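Local coordinates for protein exosome complex component Rrp42 (Methanothermobacter thermautotrophicus, PDB 2WNR) that is probably a non-catalytic subunit of the archaeal exosome, which degrades RNA, and helps to shape the active site of its partner Rrp41, at residues 29-35 with 204-210; 194-198 with 253-258; 200-205 with 246-250. All coordinates share one frame; numbering follows the deposited sequence.

Interaction 1 (29-35 with 204-210); sequences RSLHEFR and EIVLDPS
Asp208, just past the end of strand 204-207, is gripped by two arginines of the loop 29-35. The Arg35 guanidinium forms a side-on salt bridge, one nitrogen to each carboxylate oxygen: NE lies 3.0 Å from Asp208 OD2, while NH2 pairs with OD1; both are met on the syn side, with the two planes turned 50° apart. The backbone N of Arg35 also donates to Asp208 OD2, at 2.9 Å. Arg29 aims end-on at the backbone instead: NH1 and NH2 converge in the guanidinium plane on Asp208 O, the NH2 bond being 2.8 Å. NH2 also reaches Glu33 O, Asp27 takes NE, and CG of Arg35 covers one face, which fixes the rotation of the group. Beside this polar knot, Leu207 CG lies over one face of the Phe34 ring, 4.2 Å from its centroid. Leu207 CG stands anti to its own backbone N (chi1 171°), which carries CD2 toward Phe34 CE2. Farther along, Leu207 N bonds Leu31 O at 2.9 Å and Leu31 CD2 packs on Val206 CG1 at 3.7 Å. The contact loosens toward Glu204 and the partly exposed His32. Asn149 gives Asp208 OD1 a further donor. The converging positive groups would be expected to favour a charged carboxylate. Together these bonds tie loop 29-35 to the end of strand 204-207.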
loop_
_atom_site.group_PDB
_atom_site.type_symbol
_atom_site.label_atom_id
_atom_site.label_comp_id
_atom_site.label_asym_id
_atom_site.label_seq_id
_atom_site.Cartn_x
_atom_site.Cartn_y
_atom_site.Cartn_z
ATOM N N ARG A 29 24.339 -37.127 -10.643
ATOM C CA ARG A 29 24.541 -37.422 -9.220
ATOM C C ARG A 29 23.616 -38.517 -8.713
ATOM O O ARG A 29 22.670 -38.917 -9.397
ATOM C CB ARG A 29 24.441 -36.166 -8.347
ATOM C CG ARG A 29 23.463 -35.143 -8.841
ATOM C CD ARG A 29 23.501 -33.882 -7.999
ATOM N NE ARG A 29 22.528 -32.918 -8.498
ATOM C CZ ARG A 29 21.545 -32.386 -7.785
ATOM N NH1 ARG A 29 20.732 -31.522 -8.366
ATOM N NH2 ARG A 29 21.384 -32.682 -6.495
ATOM N N SER A 30 23.927 -39.018 -7.518
ATOM C CA SER A 30 23.092 -39.994 -6.831
ATOM C C SER A 30 21.720 -39.376 -6.586
ATOM O O SER A 30 21.560 -38.152 -6.665
ATOM C CB SER A 30 23.740 -40.411 -5.503
ATOM O OG SER A 30 22.837 -41.138 -4.679
ATOM N N LEU A 31 20.737 -40.225 -6.302
ATOM C CA LEU A 31 19.401 -39.757 -5.989
ATOM C C LEU A 31 19.347 -38.938 -4.701
ATOM O O LEU A 31 18.565 -38.005 -4.603
ATOM C CB LEU A 31 18.420 -40.921 -5.916
ATOM C CG LEU A 31 17.796 -41.423 -7.221
ATOM C CD1 LEU A 31 16.495 -42.151 -6.901
ATOM C CD2 LEU A 31 17.542 -40.301 -8.222
ATOM N N HIS A 32 20.182 -39.280 -3.725
ATOM C CA HIS A 32 20.207 -38.554 -2.455
ATOM C C HIS A 32 21.533 -37.801 -2.253
ATOM O O HIS A 32 22.159 -37.887 -1.190
ATOM C CB HIS A 32 19.931 -39.497 -1.268
ATOM C CG HIS A 32 18.854 -40.507 -1.519
ATOM N ND1 HIS A 32 19.013 -41.845 -1.228
ATOM C CD2 HIS A 32 17.607 -40.379 -2.028
ATOM C CE1 HIS A 32 17.908 -42.497 -1.546
ATOM N NE2 HIS A 32 17.040 -41.631 -2.036
ATOM N N GLU A 33 21.948 -37.054 -3.273
ATOM C CA GLU A 33 23.214 -36.319 -3.234
ATOM C C GLU A 33 23.040 -34.827 -3.515
ATOM O O GLU A 33 22.463 -34.439 -4.534
ATOM C CB GLU A 33 24.209 -36.928 -4.226
ATOM C CG GLU A 33 25.548 -36.203 -4.286
ATOM C CD GLU A 33 26.524 -36.822 -5.268
ATOM O OE1 GLU A 33 26.259 -37.936 -5.772
ATOM O OE2 GLU A 33 27.570 -36.189 -5.527
ATOM N N PHE A 34 23.561 -34.002 -2.608
ATOM C CA PHE A 34 23.597 -32.550 -2.787
ATOM C C PHE A 34 24.547 -32.141 -3.894
ATOM O O PHE A 34 25.469 -32.886 -4.242
ATOM C CB PHE A 34 24.049 -31.865 -1.498
ATOM C CG PHE A 34 22.960 -31.690 -0.495
ATOM C CD1 PHE A 34 22.144 -30.570 -0.533
ATOM C CD2 PHE A 34 22.743 -32.644 0.488
ATOM C CE1 PHE A 34 21.130 -30.405 0.384
ATOM C CE2 PHE A 34 21.730 -32.476 1.414
ATOM C CZ PHE A 34 20.924 -31.357 1.360
ATOM N N ARG A 35 24.327 -30.945 -4.438
ATOM C CA ARG A 35 25.303 -30.319 -5.328
ATOM C C ARG A 35 26.424 -29.756 -4.467
ATOM O O ARG A 35 26.364 -29.830 -3.238
ATOM C CB ARG A 35 24.649 -29.209 -6.146
ATOM C CG ARG A 35 23.647 -29.699 -7.173
ATOM C CD ARG A 35 22.665 -28.617 -7.560
ATOM N NE ARG A 35 21.833 -28.230 -6.426
ATOM C CZ ARG A 35 20.914 -27.269 -6.455
ATOM N NH1 ARG A 35 20.695 -26.584 -7.568
ATOM N NH2 ARG A 35 20.216 -26.984 -5.357
ATOM N N GLU A 204 10.298 -41.762 -7.525
ATOM C CA GLU A 204 11.466 -41.571 -6.678
ATOM C C GLU A 204 11.418 -40.234 -5.969
ATOM O O GLU A 204 10.863 -39.268 -6.494
ATOM C CB GLU A 204 12.755 -41.655 -7.513
ATOM C CG GLU A 204 12.937 -42.945 -8.322
ATOM C CD GLU A 204 13.107 -44.182 -7.455
ATOM O OE1 GLU A 204 13.497 -44.041 -6.272
ATOM O OE2 GLU A 204 12.849 -45.300 -7.965
ATOM N N ILE A 205 11.997 -40.175 -4.778
ATOM C CA ILE A 205 12.302 -38.877 -4.186
ATOM C C ILE A 205 13.785 -38.554 -4.382
ATOM O O ILE A 205 14.658 -39.397 -4.142
ATOM C CB ILE A 205 11.865 -38.744 -2.705
ATOM C CG1 ILE A 205 12.351 -39.926 -1.869
ATOM C CG2 ILE A 205 10.337 -38.592 -2.610
ATOM C CD1 ILE A 205 12.494 -39.609 -0.400
ATOM N N VAL A 206 14.062 -37.344 -4.860
ATOM C CA VAL A 206 15.442 -36.942 -5.078
ATOM C C VAL A 206 15.795 -35.771 -4.196
ATOM O O VAL A 206 15.006 -34.841 -4.055
ATOM C CB VAL A 206 15.842 -36.653 -6.576
ATOM C CG1 VAL A 206 15.150 -37.551 -7.579
ATOM C CG2 VAL A 206 15.835 -35.187 -6.936
ATOM N N LEU A 207 16.984 -35.830 -3.605
ATOM C CA LEU A 207 17.427 -34.806 -2.670
ATOM C C LEU A 207 18.058 -33.639 -3.417
ATOM O O LEU A 207 18.836 -33.847 -4.344
ATOM C CB LEU A 207 18.409 -35.399 -1.650
ATOM C CG LEU A 207 19.183 -34.503 -0.676
ATOM C CD1 LEU A 207 18.257 -33.831 0.330
ATOM C CD2 LEU A 207 20.240 -35.332 0.044
ATOM N N ASP A 208 17.698 -32.424 -3.004
ATOM C CA ASP A 208 18.284 -31.181 -3.507
ATOM C C ASP A 208 18.082 -31.041 -5.024
ATOM O O ASP A 208 18.994 -31.319 -5.816
ATOM C CB ASP A 208 19.756 -31.096 -3.085
ATOM C CG ASP A 208 20.465 -29.902 -3.665
ATOM O OD1 ASP A 208 19.859 -28.819 -3.692
ATOM O OD2 ASP A 208 21.630 -30.047 -4.097
ATOM N N PRO A 209 16.867 -30.631 -5.437
ATOM C CA PRO A 209 16.524 -30.596 -6.861
ATOM C C PRO A 209 17.090 -29.406 -7.610
ATOM O O PRO A 209 17.183 -28.312 -7.069
ATOM C CB PRO A 209 14.996 -30.527 -6.850
ATOM C CG PRO A 209 14.653 -29.926 -5.559
ATOM C CD PRO A 209 15.698 -30.348 -4.585
ATOM N N SER A 210 17.459 -29.632 -8.863
ATOM C CA SER A 210 17.952 -28.568 -9.739
ATOM C C SER A 210 16.768 -27.833 -10.336
ATOM O O SER A 210 15.627 -28.269 -10.175
ATOM C CB SER A 210 18.791 -29.174 -10.851
ATOM O OG SER A 210 18.035 -30.136 -11.551
#

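Interaction 2 (194-198 with 253-258); sequences LMCTF and IAVEKV
Cys196 and Phe198 of strand 193-201 press against Ala254 and its neighbours on helix 244-268, a helix laid across one face of the antiparallel sheet in the C-terminal part of this RNase PH-family fold. The short segments run at 136° to each other, their axes 8.4 Å apart, and the contact is buried and apolar. Every second strand residue, Leu194, Cys196 and Phe198, faces the helix; Met195 and Thr197 serve the reverse face, against helix 150-164. Ala254, short enough to let the strand come close, sets its methyl over the cleft between Cys196 and Phe198. Its CB stands 4.0 Å from Cys196 CB and equally far from Phe198 CE2. The Phe198 ring enters edge first, with Ile253 CG2 close to the ring plane and 3.5 Å from Phe198 CE1; Phe198 CZ touches the same methyl and the backbone N of Ala254. Ile253 CG2 is anti to the backbone N, which turns this branch, rather than the longer CG1 arm, to the ring. One turn along, Val258 is the helix's main bump. Its two methyls spread along the near face of the strand: CG1 rests on Leu194 CB at 4.0 Å, and CG2 fits between Leu194 O and the sulfur of Cys196. Lys257 contributes only the base of its chain here, its end leading away to a weak bond with His32 O. Leu207 and Val225, on the strands to either side, extend the same apolar layer. The sulfur itself is cradled by two helix residues, Cys196 SG lying 3.8 Å from Val258 CG2 and 3.9 Å from Lys257 CB.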
loop_
_atom_site.group_PDB
_atom_site.type_symbol
_atom_site.label_atom_id
_atom_site.label_comp_id
_atom_site.label_asym_id
_atom_site.label_seq_id
_atom_site.Cartn_x
_atom_site.Cartn_y
_atom_site.Cartn_z
ATOM N N LEU A 194 19.396 -27.889 10.371
ATOM C CA LEU A 194 19.450 -27.600 8.941
ATOM C C LEU A 194 18.346 -28.345 8.199
ATOM O O LEU A 194 17.626 -29.151 8.798
ATOM C CB LEU A 194 20.831 -27.921 8.353
ATOM C CG LEU A 194 22.011 -27.018 8.742
ATOM C CD1 LEU A 194 23.295 -27.524 8.118
ATOM C CD2 LEU A 194 21.787 -25.549 8.378
ATOM N N MET A 195 18.238 -28.090 6.894
ATOM C CA MET A 195 17.107 -28.566 6.122
ATOM C C MET A 195 17.480 -29.281 4.828
ATOM O O MET A 195 18.381 -28.861 4.088
ATOM C CB MET A 195 16.182 -27.393 5.825
ATOM C CG MET A 195 14.922 -27.736 5.071
ATOM S SD MET A 195 13.746 -26.372 5.152
ATOM C CE MET A 195 13.188 -26.521 6.859
ATOM N N CYS A 196 16.754 -30.363 4.569
ATOM C CA CYS A 196 16.851 -31.112 3.329
ATOM C C CYS A 196 15.530 -31.034 2.577
ATOM O O CYS A 196 14.472 -31.293 3.155
ATOM C CB CYS A 196 17.167 -32.567 3.636
ATOM S SG CYS A 196 18.809 -32.841 4.282
ATOM N N THR A 197 15.597 -30.672 1.297
ATOM C CA THR A 197 14.427 -30.634 0.431
ATOM C C THR A 197 14.531 -31.737 -0.607
ATOM O O THR A 197 15.567 -31.898 -1.252
ATOM C CB THR A 197 14.279 -29.276 -0.279
ATOM O OG1 THR A 197 14.066 -28.253 0.697
ATOM C CG2 THR A 197 13.088 -29.277 -1.215
ATOM N N PHE A 198 13.444 -32.488 -0.756
ATOM C CA PHE A 198 13.353 -33.590 -1.710
ATOM C C PHE A 198 12.295 -33.293 -2.754
ATOM O O PHE A 198 11.309 -32.626 -2.466
ATOM C CB PHE A 198 12.969 -34.882 -0.988
ATOM C CG PHE A 198 13.920 -35.274 0.094
ATOM C CD1 PHE A 198 14.887 -36.233 -0.139
ATOM C CD2 PHE A 198 13.849 -34.685 1.351
ATOM C CE1 PHE A 198 15.777 -36.600 0.867
ATOM C CE2 PHE A 198 14.733 -35.046 2.364
ATOM C CZ PHE A 198 15.697 -36.002 2.125
ATOM N N ILE A 253 16.241 -40.255 5.066
ATOM C CA ILE A 253 17.402 -39.609 4.444
ATOM C C ILE A 253 17.773 -38.318 5.177
ATOM O O ILE A 253 18.923 -38.157 5.590
ATOM C CB ILE A 253 17.240 -39.350 2.907
ATOM C CG1 ILE A 253 17.292 -40.661 2.114
ATOM C CG2 ILE A 253 18.341 -38.466 2.392
ATOM C CD1 ILE A 253 15.991 -41.022 1.458
ATOM N N ALA A 254 16.807 -37.421 5.356
ATOM C CA ALA A 254 17.071 -36.129 5.999
ATOM C C ALA A 254 17.818 -36.291 7.328
ATOM O O ALA A 254 18.801 -35.587 7.585
ATOM C CB ALA A 254 15.781 -35.331 6.185
ATOM N N VAL A 255 17.375 -37.246 8.145
ATOM C CA VAL A 255 17.987 -37.509 9.449
ATOM C C VAL A 255 19.443 -38.035 9.362
ATOM O O VAL A 255 20.228 -37.861 10.298
ATOM C CB VAL A 255 17.057 -38.408 10.320
ATOM C CG1 VAL A 255 17.731 -38.856 11.612
ATOM C CG2 VAL A 255 15.773 -37.654 10.642
ATOM N N GLU A 256 19.812 -38.651 8.240
ATOM C CA GLU A 256 21.191 -39.120 8.059
ATOM C C GLU A 256 22.071 -38.139 7.276
ATOM O O GLU A 256 23.291 -38.240 7.308
ATOM C CB GLU A 256 21.233 -40.519 7.431
ATOM C CG GLU A 256 20.779 -40.586 5.971
ATOM C CD GLU A 256 21.170 -41.889 5.288
ATOM O OE1 GLU A 256 20.673 -42.961 5.706
ATOM O OE2 GLU A 256 21.971 -41.829 4.327
ATOM N N LYS A 257 21.446 -37.192 6.586
ATOM C CA LYS A 257 22.173 -36.154 5.853
ATOM C C LYS A 257 22.500 -34.914 6.696
ATOM O O LYS A 257 23.620 -34.419 6.651
ATOM C CB LYS A 257 21.419 -35.750 4.577
ATOM C CG LYS A 257 21.476 -36.789 3.453
ATOM C CD LYS A 257 22.829 -36.779 2.760
ATOM C CE LYS A 257 23.043 -38.025 1.934
ATOM N NZ LYS A 257 24.296 -37.900 1.153
ATOM N N VAL A 258 21.534 -34.414 7.461
ATOM C CA VAL A 258 21.722 -33.167 8.223
ATOM C C VAL A 258 22.975 -33.138 9.123
ATOM O O VAL A 258 23.673 -32.123 9.152
ATOM C CB VAL A 258 20.442 -32.752 9.000
ATOM C CG1 VAL A 258 20.728 -31.619 9.969
ATOM C CG2 VAL A 258 19.347 -32.360 8.029
#

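Interaction 3 (200-205 with 246-250); sequences KIGNEI and DVLKA
A beta hairpin, closed by a type II' turn from Ile201 to Glu204, meets an early turn of helix 244-268 in the C-terminal part of the RNase PH fold. Gly202 takes the second position of that turn with positive phi, and paired backbone bonds between Ile201 and Glu204 shut it. Two side chains carry the contact, one polar and one apolar. Lys200 sends its chain across the carboxylate of Asp246 at about a right angle. Bends at chi2 and chi4 fold the lysine so that its CD and CE both pass 3.3 Å from Asp246 OD2 before NZ closes a salt bridge to the same oxygen at 2.9 Å. NZ meets OD2 on the syn side, 18° out of the carboxylate plane. With an alanine here the amine and its methylenes are gone, and Asp246 would probably lose this charged mate. Ile205 works as the apolar plug. Its CG1 sits between the backbone N and the carbonyl carbon (chi1 50°), and from there CD1 is carried onto the helix. That one methyl touches three residues: it lies 3.5 Å from the backbone N of Ala250, 3.9 Å from Ala250 CB, 3.7 Å from Lys249 CG and 3.8 Å from Asp246 O. The extended Lys249 chain runs along the solvent side, its NZ still 4.5 Å from Glu204 OE1, beyond a salt bridge, where a weak attraction is likely; Glu204 has its firm partner in Lys23. On the inner side Ala250 rests on Phe198 of strand 193-201 and on Ile221 and Ile223 of strand 219-226, while helix 11-21 packs against Ile201 and Glu204 of the hairpin.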
loop_
_atom_site.group_PDB
_atom_site.type_symbol
_atom_site.label_atom_id
_atom_site.label_comp_id
_atom_site.label_asym_id
_atom_site.label_seq_id
_atom_site.Cartn_x
_atom_site.Cartn_y
_atom_site.Cartn_z
ATOM N N LYS A 200 9.698 -35.197 -5.520
ATOM C CA LYS A 200 9.101 -36.407 -6.088
ATOM C C LYS A 200 9.057 -36.314 -7.609
ATOM O O LYS A 200 8.329 -35.493 -8.177
ATOM C CB LYS A 200 7.698 -36.639 -5.529
ATOM C CG LYS A 200 6.942 -37.832 -6.133
ATOM C CD LYS A 200 7.306 -39.153 -5.473
ATOM C CE LYS A 200 6.498 -40.302 -6.055
ATOM N NZ LYS A 200 5.063 -40.294 -5.672
ATOM N N ILE A 201 9.860 -37.150 -8.254
ATOM C CA ILE A 201 9.863 -37.274 -9.698
ATOM C C ILE A 201 9.707 -38.754 -9.987
ATOM O O ILE A 201 10.385 -39.586 -9.368
ATOM C CB ILE A 201 11.160 -36.713 -10.338
ATOM C CG1 ILE A 201 11.302 -35.218 -10.032
ATOM C CG2 ILE A 201 11.139 -36.917 -11.849
ATOM C CD1 ILE A 201 12.726 -34.695 -10.017
ATOM N N GLY A 202 8.808 -39.079 -10.920
ATOM C CA GLY A 202 8.476 -40.459 -11.226
ATOM C C GLY A 202 8.055 -41.149 -9.951
ATOM O O GLY A 202 7.184 -40.657 -9.239
ATOM N N ASN A 203 8.697 -42.276 -9.651
ATOM C CA ASN A 203 8.422 -43.027 -8.421
ATOM C C ASN A 203 9.476 -42.788 -7.340
ATOM O O ASN A 203 9.551 -43.526 -6.358
ATOM C CB ASN A 203 8.346 -44.527 -8.726
ATOM C CG ASN A 203 7.323 -44.862 -9.795
ATOM O OD1 ASN A 203 7.572 -45.710 -10.643
ATOM N ND2 ASN A 203 6.163 -44.208 -9.756
ATOM N N GLU A 204 10.298 -41.762 -7.525
ATOM C CA GLU A 204 11.466 -41.571 -6.678
ATOM C C GLU A 204 11.418 -40.234 -5.969
ATOM O O GLU A 204 10.863 -39.268 -6.494
ATOM C CB GLU A 204 12.755 -41.655 -7.513
ATOM C CG GLU A 204 12.937 -42.945 -8.322
ATOM C CD GLU A 204 13.107 -44.182 -7.455
ATOM O OE1 GLU A 204 13.497 -44.041 -6.272
ATOM O OE2 GLU A 204 12.849 -45.300 -7.965
ATOM N N ILE A 205 11.997 -40.175 -4.778
ATOM C CA ILE A 205 12.302 -38.877 -4.186
ATOM C C ILE A 205 13.785 -38.554 -4.382
ATOM O O ILE A 205 14.658 -39.397 -4.142
ATOM C CB ILE A 205 11.865 -38.744 -2.705
ATOM C CG1 ILE A 205 12.351 -39.926 -1.869
ATOM C CG2 ILE A 205 10.337 -38.592 -2.610
ATOM C CD1 ILE A 205 12.494 -39.609 -0.400
ATOM N N ASP A 246 6.860 -42.153 0.730
ATOM C CA ASP A 246 7.651 -41.007 0.274
ATOM C C ASP A 246 8.035 -40.107 1.439
ATOM O O ASP A 246 9.183 -39.695 1.553
ATOM C CB ASP A 246 6.892 -40.190 -0.769
ATOM C CG ASP A 246 6.705 -40.928 -2.076
ATOM O OD1 ASP A 246 7.432 -41.902 -2.344
ATOM O OD2 ASP A 246 5.814 -40.528 -2.849
ATOM N N VAL A 247 7.076 -39.824 2.314
ATOM C CA VAL A 247 7.310 -38.929 3.430
ATOM C C VAL A 247 8.290 -39.526 4.425
ATOM O O VAL A 247 9.265 -38.870 4.811
ATOM C CB VAL A 247 6.003 -38.558 4.115
ATOM C CG1 VAL A 247 6.259 -37.826 5.435
ATOM C CG2 VAL A 247 5.158 -37.707 3.171
ATOM N N LEU A 248 8.045 -40.774 4.815
ATOM C CA LEU A 248 8.882 -41.454 5.801
ATOM C C LEU A 248 10.290 -41.732 5.280
ATOM O O LEU A 248 11.257 -41.711 6.050
ATOM C CB LEU A 248 8.213 -42.741 6.278
ATOM C CG LEU A 248 6.881 -42.593 7.023
ATOM C CD1 LEU A 248 6.401 -43.966 7.451
ATOM C CD2 LEU A 248 6.972 -41.665 8.241
ATOM N N LYS A 249 10.395 -41.989 3.978
ATOM C CA LYS A 249 11.688 -42.172 3.325
ATOM C C LYS A 249 12.482 -40.868 3.379
ATOM O O LYS A 249 13.659 -40.867 3.735
ATOM C CB LYS A 249 11.503 -42.653 1.880
ATOM C CG LYS A 249 12.799 -42.994 1.153
ATOM C CD LYS A 249 12.550 -43.830 -0.099
ATOM C CE LYS A 249 13.853 -44.025 -0.884
ATOM N NZ LYS A 249 13.749 -45.108 -1.902
ATOM N N ALA A 250 11.824 -39.763 3.040
ATOM C CA ALA A 250 12.438 -38.435 3.112
ATOM C C ALA A 250 12.936 -38.091 4.519
ATOM O O ALA A 250 14.042 -37.593 4.667
ATOM C CB ALA A 250 11.480 -37.360 2.588
#

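From the N terminus, the loop 29-35, between helix 11-21 and strand 37-41, waits 169 residues for its partner 204-210, so interaction 1 closes the longest loop. Strand 193-201 then enters interaction 2, which is completed only by 253-258. Inside that span lies interaction 3, from 200-205 to 246-250, nested within the loop of interaction 2. Interaction 1 crosses both, and shares Glu204 and Ile205 with interaction 3. Helix 244-268 thus lies on strands 193-201 and 204-207, and the N-terminal loop is joined to the edge strand 204-207. Asp208 N to Thr197 O, 2.8 Å, probably bonds interaction 1 to interaction 2.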